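Local coordinates for putative phosphatase (DUF442) (Shewanella putrefaciens CN-32, PDB 3GXH), which probably removes phosphate groups from an as yet unassigned substrate, as a putative member of the tyrosine and dual-specificity phosphatase clan, at residues 46-49 with 54-57; 87-92 with 118-123; 110-115 with 132-137. All coordinates share one frame; numbering follows the deposited sequence. Where two conformers were deposited one is given.

Interaction 1: residues 46-49 with 54-57; sequences NLMP and DAHP
The loop between strand 43-46 and helix 59-65 folds back on itself where Met48, present as selenomethionine, reaches Asp54 and Ala55 in a small van der Waals contact that buries 131 Å² in all. Met48 does the reaching with its terminal methyl: CE lies 3.5 Å from the backbone N of Ala55 and 3.6 Å from CB of Asp54, and Ala55 CB is 4.1 Å from that same CE. The torsions explain the reach. CG of Met48 stands anti to the backbone N (chi1 175°) and the chain stays extended to its end, so the methyl spans the gap between backbones whose nearest CA atoms, those of Met48 and Ala55, are 7.3 Å apart. The side chains of Met48 and Asp54 cross at about a right angle, and Asp54 contributes its CB to the touch. A second point of contact is Ala55 CB, set 3.8 Å from the carbonyl O of Pro49. Met48 was modelled in two conformers, so the methyl contacts are certain for one of them only. No hydrogen bond joins the two segments. The polar order lies within residues 46-49, where Asn46 OD1 accepts from Met48 N at 2.9 Å with an N-H...O angle of 152°, forming an Asx turn. The N-H comes from above the plane of the Asn46 side-chain amide, 50° out of it. The turn ties the end of the strand to the residue that makes the contact. Around it, Asn46 ND2 is bonded to Tyr70 OH and His56 NE2 to Pro28 O. Met48 also touches Leu27 and Leu105, while Leu47 packs on Val102 of strand 100-103 and on Arg109 and Phe113 of helix 108-120.

Interaction 2: residues 87-92 with 118-123; sequences AFFAAM and QLKQGQ
One face of the Phe89 ring carries the aliphatic part of Lys120, whose CG sits 3.8 Å above the ring plane, displaced toward the CE2-CZ side. From CG to the ring centroid is 4.0 Å, 20° off the normal, which is CH-pi geometry over the face; CE of Lys120 lies 3.9 Å from Phe89 CG. The two side chains run antiparallel, with Lys120 CG over the far end of the ring. The bend of Lys120 makes this possible: its CG stands between the backbone N and the carbonyl carbon (chi1 80°), and chi2 turns the chain again before it straightens. Its NZ is 5.3 Å from the Phe89 ring centroid, so any cation-pi attraction is weak at most. Nearer partners hold the ammonium group: Gln121 OE1 accepts from Lys120 NZ at 2.7 Å, with the donor above the carbonyl plane, and one water accepts from NZ while donating to Phe89 O at 2.7 Å. That water links Lys120 to the backbone of the same phenylalanine whose ring the lysine covers. Beyond Lys120 the chain turns off through a Schellman motif, in which Gly122 takes a positive phi, Gln123 N bonds to Gln118 O and Gly122 N to Leu119 O. A face of the Phe88 ring takes Met92 CG, and Phe88 also meets Ile45, Val102 and Tyr117. Helix 82-94 forms the crossover between parallel strands 69-72 and 100-103 and packs beside helix 108-120, a beta-alpha-beta unit consistent with the alpha/beta fold of the tyrosine and dual-specificity phosphatases.

Interaction 3: residues 110-115 with 132-137; sequences ASAFAY and TPWNDE
Ser111 OG, 3.2 Å from Trp134 NE1 at the edge of the indole and near its plane, is held from the turn that leads into its helix: it is hydrogen-bonded to Asn107 O and more weakly to Tyr108 O at the helix start. The indole N-H has its own acceptor in Tyr108 O, so one carbonyl at the start of helix 108-120 meets both groups. In this phosphatase family the helix follows the strand and loop that form the phosphate-binding site, which probably places the contact just behind that loop. A chi1 of 66° sets the Ser111 hydroxyl over the backbone, turned to the side of the indole. One residue on, Ala112 sets its CB 3.9 Å from Trp134 CZ2, meeting the ring obliquely. Pro133 packs on the serine as well, its CD lying 3.9 Å from Ser111 OG and 4.1 Å from Ser111 CB. Together these touches bury 149 Å² between the segments and make a mostly buried contact, with CA atoms no nearer than the 7.2 Å between Ser111 and Pro133. Residues 132-134 form a short 3-10 turn, in which Asn135 N bonds to Thr132 O, and this brings Pro133 and Trp134 to face the helix. The indole turns its NE1 edge toward helix 108-120. It also meets the rings of Tyr108 and of Trp144 on helix 142-154, so the tryptophan joins two helices. Directly after it the chain reverses in a type I' beta turn, with Asn135 and Asp136 both at positive phi. The turn is closed by Glu137 N, which donates to Trp134 O at 2.8 Å.

In the fold
Helix 108-120 relates the three contacts. Interactions 2 and 3 both use it, their centres about 15 Å apart, and they touch where Phe88 CE2 comes 3.5 Å from Phe113 O. Interaction 1 lies about 18 Å from interaction 3, centre to centre, and meets the same helix through Leu47 CD1, 3.7 Å from Phe113 CD2. Interactions 1 and 2 lie on opposite sides of the chain's centre, about 22 Å apart between centres, and do not touch. A sulfate, probably from the crystallisation liquor, lies about 6 Å from the Met48 side chain of interaction 1; such a position would be consistent with a phosphate-binding pocket.

Interaction 1: residues 46-49 with 54-57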
loop_
_atom_site.group_PDB
_atom_site.type_symbol
_atom_site.label_atom_id
_atom_site.label_comp_id
_atom_site.label_asym_id
_atom_site.label_seq_id
_atom_site.Cartn_x
_atom_site.Cartn_y
_atom_site.Cartn_z
ATOM N N ASN A 46 3.024 3.716 -4.772
ATOM C CA ASN A 46 3.913 2.583 -5.045
ATOM C C ASN A 46 5.074 2.634 -4.094
ATOM O O ASN A 46 5.832 3.605 -4.056
ATOM C CB ASN A 46 4.426 2.695 -6.471
ATOM C CG ASN A 46 5.372 1.594 -6.858
ATOM O OD1 ASN A 46 5.480 0.544 -6.166
ATOM N ND2 ASN A 46 6.114 1.854 -7.947
ATOM N N LEU A 47 5.186 1.582 -3.271
ATOM C CA LEU A 47 6.293 1.407 -2.288
ATOM C C LEU A 47 7.422 0.502 -2.792
ATOM O O LEU A 47 8.388 0.294 -2.084
ATOM C CB LEU A 47 5.768 0.843 -0.960
ATOM C CG LEU A 47 4.595 1.546 -0.315
ATOM C CD1 LEU A 47 4.208 0.855 0.983
ATOM C CD2 LEU A 47 4.822 3.058 -0.082
HETATM N N MSE A 48 7.252 -0.057 -3.984
HETATM C CA MSE A 48 8.232 -0.968 -4.558
HETATM C C MSE A 48 9.352 -0.215 -5.253
HETATM O O MSE A 48 9.100 0.505 -6.199
HETATM C CB MSE A 48 7.520 -1.878 -5.554
HETATM C CG MSE A 48 8.417 -2.811 -6.332
HETATM SE SE MSE A 48 7.352 -3.904 -7.515
HETATM C CE MSE A 48 8.687 -5.256 -7.979
ATOM N N PRO A 49 10.604 -0.420 -4.853
ATOM C CA PRO A 49 11.690 0.251 -5.562
ATOM C C PRO A 49 11.718 -0.095 -7.051
ATOM O O PRO A 49 11.612 -1.275 -7.460
ATOM C CB PRO A 49 12.957 -0.290 -4.858
ATOM C CG PRO A 49 12.507 -0.647 -3.490
ATOM C CD PRO A 49 11.111 -1.197 -3.704
ATOM N N ASP A 54 11.647 -6.997 -10.885
ATOM C CA ASP A 54 10.249 -7.283 -11.169
ATOM C C ASP A 54 9.416 -6.028 -11.439
ATOM O O ASP A 54 8.263 -6.112 -11.892
ATOM C CB ASP A 54 9.637 -8.047 -10.043
ATOM C CG ASP A 54 10.288 -9.385 -9.843
ATOM O OD1 ASP A 54 10.080 -10.281 -10.665
ATOM O OD2 ASP A 54 11.078 -9.528 -8.844
ATOM N N ALA A 55 9.991 -4.852 -11.170
ATOM C CA ALA A 55 9.255 -3.605 -11.314
ATOM C C ALA A 55 8.965 -3.256 -12.741
ATOM O O ALA A 55 9.695 -3.582 -13.670
ATOM C CB ALA A 55 10.052 -2.440 -10.675
ATOM N N HIS A 56 7.911 -2.476 -12.957
ATOM C CA HIS A 56 7.686 -1.908 -14.262
ATOM C C HIS A 56 8.814 -0.947 -14.583
ATOM O O HIS A 56 9.295 -0.253 -13.701
ATOM C CB HIS A 56 6.350 -1.128 -14.317
ATOM C CG HIS A 56 5.146 -1.991 -14.119
ATOM N ND1 HIS A 56 4.798 -2.948 -15.044
ATOM C CD2 HIS A 56 4.267 -2.101 -13.079
ATOM C CE1 HIS A 56 3.719 -3.574 -14.603
ATOM N NE2 HIS A 56 3.368 -3.079 -13.424
ATOM N N PRO A 57 9.203 -0.861 -15.855
ATOM C CA PRO A 57 10.250 0.127 -16.208
ATOM C C PRO A 57 9.783 1.586 -15.898
ATOM O O PRO A 57 10.621 2.424 -15.579
ATOM C CB PRO A 57 10.447 -0.069 -17.682
ATOM C CG PRO A 57 10.092 -1.505 -17.910
ATOM C CD PRO A 57 8.959 -1.801 -16.946
#

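Interaction 2: residues 87-92 with 118-123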
loop_
_atom_site.group_PDB
_atom_site.type_symbol
_atom_site.label_atom_id
_atom_site.label_comp_id
_atom_site.label_asym_id
_atom_site.label_seq_id
_atom_site.Cartn_x
_atom_site.Cartn_y
_atom_site.Cartn_z
ATOM N N ALA A 87 6.297 9.847 5.080
ATOM C CA ALA A 87 6.057 10.294 3.742
ATOM C C ALA A 87 4.739 9.707 3.194
ATOM O O ALA A 87 3.944 10.368 2.521
ATOM C CB ALA A 87 7.303 9.934 2.810
ATOM N N PHE A 88 4.504 8.435 3.483
ATOM C CA PHE A 88 3.211 7.835 3.138
ATOM C C PHE A 88 2.047 8.527 3.825
ATOM O O PHE A 88 1.031 8.809 3.221
ATOM C CB PHE A 88 3.251 6.326 3.477
ATOM C CG PHE A 88 1.948 5.629 3.328
ATOM C CD1 PHE A 88 1.345 5.513 2.086
ATOM C CD2 PHE A 88 1.339 5.005 4.424
ATOM C CE1 PHE A 88 0.092 4.882 1.953
ATOM C CE2 PHE A 88 0.094 4.360 4.294
ATOM C CZ PHE A 88 -0.519 4.299 3.063
ATOM N N PHE A 89 2.182 8.763 5.117
ATOM C CA PHE A 89 1.125 9.449 5.829
ATOM C C PHE A 89 0.827 10.835 5.255
ATOM O O PHE A 89 -0.343 11.212 5.050
ATOM C CB PHE A 89 1.474 9.650 7.311
ATOM C CG PHE A 89 1.543 8.406 8.174
ATOM C CD1 PHE A 89 1.107 7.152 7.781
ATOM C CD2 PHE A 89 2.061 8.546 9.457
ATOM C CE1 PHE A 89 1.157 6.093 8.647
ATOM C CE2 PHE A 89 2.123 7.477 10.330
ATOM C CZ PHE A 89 1.679 6.226 9.901
ATOM N N ALA A 90 1.888 11.554 4.856
ATOM C CA ALA A 90 1.718 12.864 4.239
ATOM C C ALA A 90 1.050 12.759 2.895
ATOM O O ALA A 90 0.235 13.599 2.531
ATOM C CB ALA A 90 3.072 13.612 4.136
ATOM N N ALA A 91 1.394 11.724 2.121
ATOM C CA ALA A 91 0.748 11.543 0.833
ATOM C C ALA A 91 -0.745 11.238 1.003
ATOM O O ALA A 91 -1.591 11.736 0.266
ATOM C CB ALA A 91 1.431 10.420 0.037
HETATM N N MSE A 92 -1.073 10.420 1.989
HETATM C CA MSE A 92 -2.490 10.168 2.290
HETATM C C MSE A 92 -3.226 11.450 2.649
HETATM O O MSE A 92 -4.277 11.741 2.076
HETATM C CB MSE A 92 -2.622 9.134 3.419
HETATM C CG MSE A 92 -2.152 7.746 3.062
HETATM SE SE MSE A 92 -3.234 6.870 1.702
HETATM C CE MSE A 92 -4.851 6.609 2.788
ATOM N N GLN A 118 -3.885 3.259 9.543
ATOM C CA GLN A 118 -5.159 3.108 10.237
ATOM C C GLN A 118 -4.981 3.295 11.739
ATOM O O GLN A 118 -5.830 3.900 12.417
ATOM C CB GLN A 118 -5.807 1.787 9.911
ATOM C CG GLN A 118 -6.172 1.693 8.425
ATOM C CD GLN A 118 -6.891 0.422 8.026
ATOM O OE1 GLN A 118 -6.664 -0.669 8.582
ATOM N NE2 GLN A 118 -7.770 0.556 7.009
ATOM N N LEU A 119 -3.878 2.760 12.258
ATOM C CA LEU A 119 -3.578 2.891 13.687
ATOM C C LEU A 119 -3.439 4.360 14.063
ATOM O O LEU A 119 -4.065 4.834 15.030
ATOM C CB LEU A 119 -2.324 2.071 14.005
ATOM C CG LEU A 119 -1.942 2.023 15.468
ATOM C CD1 LEU A 119 -3.039 1.294 16.261
ATOM C CD2 LEU A 119 -0.597 1.310 15.603
ATOM N N LYS A 120 -2.701 5.141 13.280
ATOM C CA LYS A 120 -2.487 6.551 13.650
ATOM C C LYS A 120 -3.722 7.424 13.433
ATOM O O LYS A 120 -3.898 8.460 14.113
ATOM C CB LYS A 120 -1.275 7.105 12.923
ATOM C CG LYS A 120 -1.564 7.502 11.535
ATOM C CD LYS A 120 -1.964 8.969 11.347
ATOM C CE LYS A 120 -1.899 9.293 9.864
ATOM N NZ LYS A 120 -2.534 10.593 9.541
ATOM N N GLN A 121 -4.599 7.031 12.513
ATOM C CA GLN A 121 -5.870 7.699 12.277
ATOM C C GLN A 121 -6.868 7.438 13.416
ATOM O O GLN A 121 -7.976 7.957 13.389
ATOM C CB GLN A 121 -6.471 7.232 10.953
ATOM C CG GLN A 121 -5.736 7.745 9.769
ATOM C CD GLN A 121 -5.937 9.219 9.633
ATOM O OE1 GLN A 121 -5.095 10.011 10.049
ATOM N NE2 GLN A 121 -7.089 9.601 9.106
ATOM N N GLY A 122 -6.499 6.609 14.378
ATOM C CA GLY A 122 -7.414 6.277 15.489
ATOM C C GLY A 122 -8.463 5.223 15.111
ATOM O O GLY A 122 -9.461 5.075 15.823
ATOM N N GLN A 123 -8.242 4.482 14.018
ATOM C CA GLN A 123 -9.255 3.540 13.478
ATOM C C GLN A 123 -9.179 2.140 14.139
ATOM O O GLN A 123 -9.973 1.251 13.807
ATOM C CB GLN A 123 -9.184 3.447 11.933
ATOM C CG GLN A 123 -9.371 4.823 11.232
ATOM C CD GLN A 123 -9.144 4.815 9.713
ATOM O OE1 GLN A 123 -8.833 3.784 9.107
ATOM N NE2 GLN A 123 -9.276 5.996 9.102
HETATM O O HOH W 1 -2.373 11.066 6.857
#

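Interaction 3: residues 110-115 with 132-137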
loop_
_atom_site.group_PDB
_atom_site.type_symbol
_atom_site.label_atom_id
_atom_site.label_comp_id
_atom_site.label_asym_id
_atom_site.label_seq_id
_atom_site.Cartn_x
_atom_site.Cartn_y
_atom_site.Cartn_z
ATOM N N ALA A 110 3.141 -2.775 1.847
ATOM C CA ALA A 110 1.908 -2.014 1.779
ATOM C C ALA A 110 0.918 -2.343 2.876
ATOM O O ALA A 110 0.300 -1.439 3.444
ATOM C CB ALA A 110 1.262 -2.116 0.348
ATOM N N SER A 111 0.749 -3.603 3.216
ATOM C CA SER A 111 -0.185 -3.946 4.309
ATOM C C SER A 111 0.350 -3.444 5.670
ATOM O O SER A 111 -0.454 -3.016 6.508
ATOM C CB SER A 111 -0.497 -5.436 4.347
ATOM O OG SER A 111 0.642 -6.231 4.684
ATOM N N ALA A 112 1.670 -3.448 5.844
ATOM C CA ALA A 112 2.292 -2.914 7.074
ATOM C C ALA A 112 2.043 -1.404 7.170
ATOM O O ALA A 112 1.684 -0.884 8.207
ATOM C CB ALA A 112 3.785 -3.264 7.138
ATOM N N PHE A 113 2.245 -0.706 6.059
ATOM C CA PHE A 113 2.045 0.744 6.032
ATOM C C PHE A 113 0.561 1.078 6.198
ATOM O O PHE A 113 0.206 2.038 6.884
ATOM C CB PHE A 113 2.599 1.384 4.738
ATOM C CG PHE A 113 4.078 1.704 4.775
ATOM C CD1 PHE A 113 5.005 0.852 5.365
ATOM C CD2 PHE A 113 4.550 2.835 4.138
ATOM C CE1 PHE A 113 6.364 1.144 5.358
ATOM C CE2 PHE A 113 5.893 3.104 4.164
ATOM C CZ PHE A 113 6.788 2.282 4.743
ATOM N N ALA A 114 -0.324 0.273 5.601
ATOM C CA ALA A 114 -1.752 0.490 5.799
ATOM C C ALA A 114 -2.135 0.300 7.271
ATOM O O ALA A 114 -2.924 1.087 7.827
ATOM C CB ALA A 114 -2.595 -0.449 4.918
ATOM N N TYR A 115 -1.601 -0.706 7.926
ATOM C CA TYR A 115 -1.848 -0.913 9.350
ATOM C C TYR A 115 -1.422 0.316 10.147
ATOM O O TYR A 115 -2.182 0.814 10.986
ATOM C CB TYR A 115 -1.083 -2.139 9.825
ATOM C CG TYR A 115 -1.057 -2.255 11.318
ATOM C CD1 TYR A 115 -2.211 -2.589 12.005
ATOM C CD2 TYR A 115 0.097 -1.953 12.051
ATOM C CE1 TYR A 115 -2.221 -2.663 13.389
ATOM C CE2 TYR A 115 0.105 -2.034 13.443
ATOM C CZ TYR A 115 -1.047 -2.380 14.095
ATOM O OH TYR A 115 -1.031 -2.460 15.501
ATOM N N THR A 132 -2.470 -9.718 6.872
ATOM C CA THR A 132 -2.670 -11.083 6.390
ATOM C C THR A 132 -1.582 -11.546 5.394
ATOM O O THR A 132 -1.120 -12.674 5.482
ATOM C CB THR A 132 -4.131 -11.244 5.857
ATOM O OG1 THR A 132 -5.028 -11.258 6.988
ATOM C CG2 THR A 132 -4.293 -12.549 5.082
ATOM N N PRO A 133 -1.128 -10.663 4.487
ATOM C CA PRO A 133 -0.112 -11.096 3.542
ATOM C C PRO A 133 1.185 -11.502 4.146
ATOM O O PRO A 133 1.945 -12.196 3.493
ATOM C CB PRO A 133 0.093 -9.850 2.658
ATOM C CG PRO A 133 -1.246 -9.180 2.683
ATOM C CD PRO A 133 -1.641 -9.322 4.124
ATOM N N TRP A 134 1.449 -11.099 5.391
ATOM C CA TRP A 134 2.663 -11.455 6.102
ATOM C C TRP A 134 2.689 -12.905 6.514
ATOM O O TRP A 134 3.720 -13.404 6.919
ATOM C CB TRP A 134 2.926 -10.541 7.338
ATOM C CG TRP A 134 3.378 -9.204 6.929
ATOM C CD1 TRP A 134 2.631 -8.257 6.300
ATOM C CD2 TRP A 134 4.684 -8.633 7.101
ATOM N NE1 TRP A 134 3.380 -7.138 6.085
ATOM C CE2 TRP A 134 4.653 -7.349 6.521
ATOM C CE3 TRP A 134 5.895 -9.103 7.624
ATOM C CZ2 TRP A 134 5.766 -6.531 6.475
ATOM C CZ3 TRP A 134 7.000 -8.258 7.598
ATOM C CH2 TRP A 134 6.925 -6.993 7.043
ATOM N N ASN A 135 1.520 -13.547 6.468
ATOM C CA ASN A 135 1.415 -14.946 6.794
ATOM C C ASN A 135 2.139 -15.256 8.076
ATOM O O ASN A 135 2.893 -16.231 8.139
ATOM C CB ASN A 135 1.978 -15.771 5.630
ATOM C CG ASN A 135 1.382 -17.129 5.571
ATOM O OD1 ASN A 135 2.083 -18.131 5.714
ATOM N ND2 ASN A 135 0.065 -17.186 5.403
ATOM N N ASP A 136 1.925 -14.417 9.088
ATOM C CA ASP A 136 2.560 -14.529 10.395
ATOM C C ASP A 136 4.121 -14.506 10.454
ATOM O O ASP A 136 4.712 -15.048 11.387
ATOM C CB ASP A 136 2.037 -15.778 11.126
ATOM N N GLU A 137 4.779 -13.851 9.494
ATOM C CA GLU A 137 6.253 -13.842 9.407
ATOM C C GLU A 137 6.875 -12.579 10.000
ATOM O O GLU A 137 8.077 -12.372 9.924
ATOM C CB GLU A 137 6.682 -13.931 7.932
ATOM C CG GLU A 137 6.352 -15.280 7.288
ATOM C CD GLU A 137 6.260 -15.228 5.780
ATOM O OE1 GLU A 137 6.650 -14.222 5.168
ATOM O OE2 GLU A 137 5.800 -16.245 5.211
#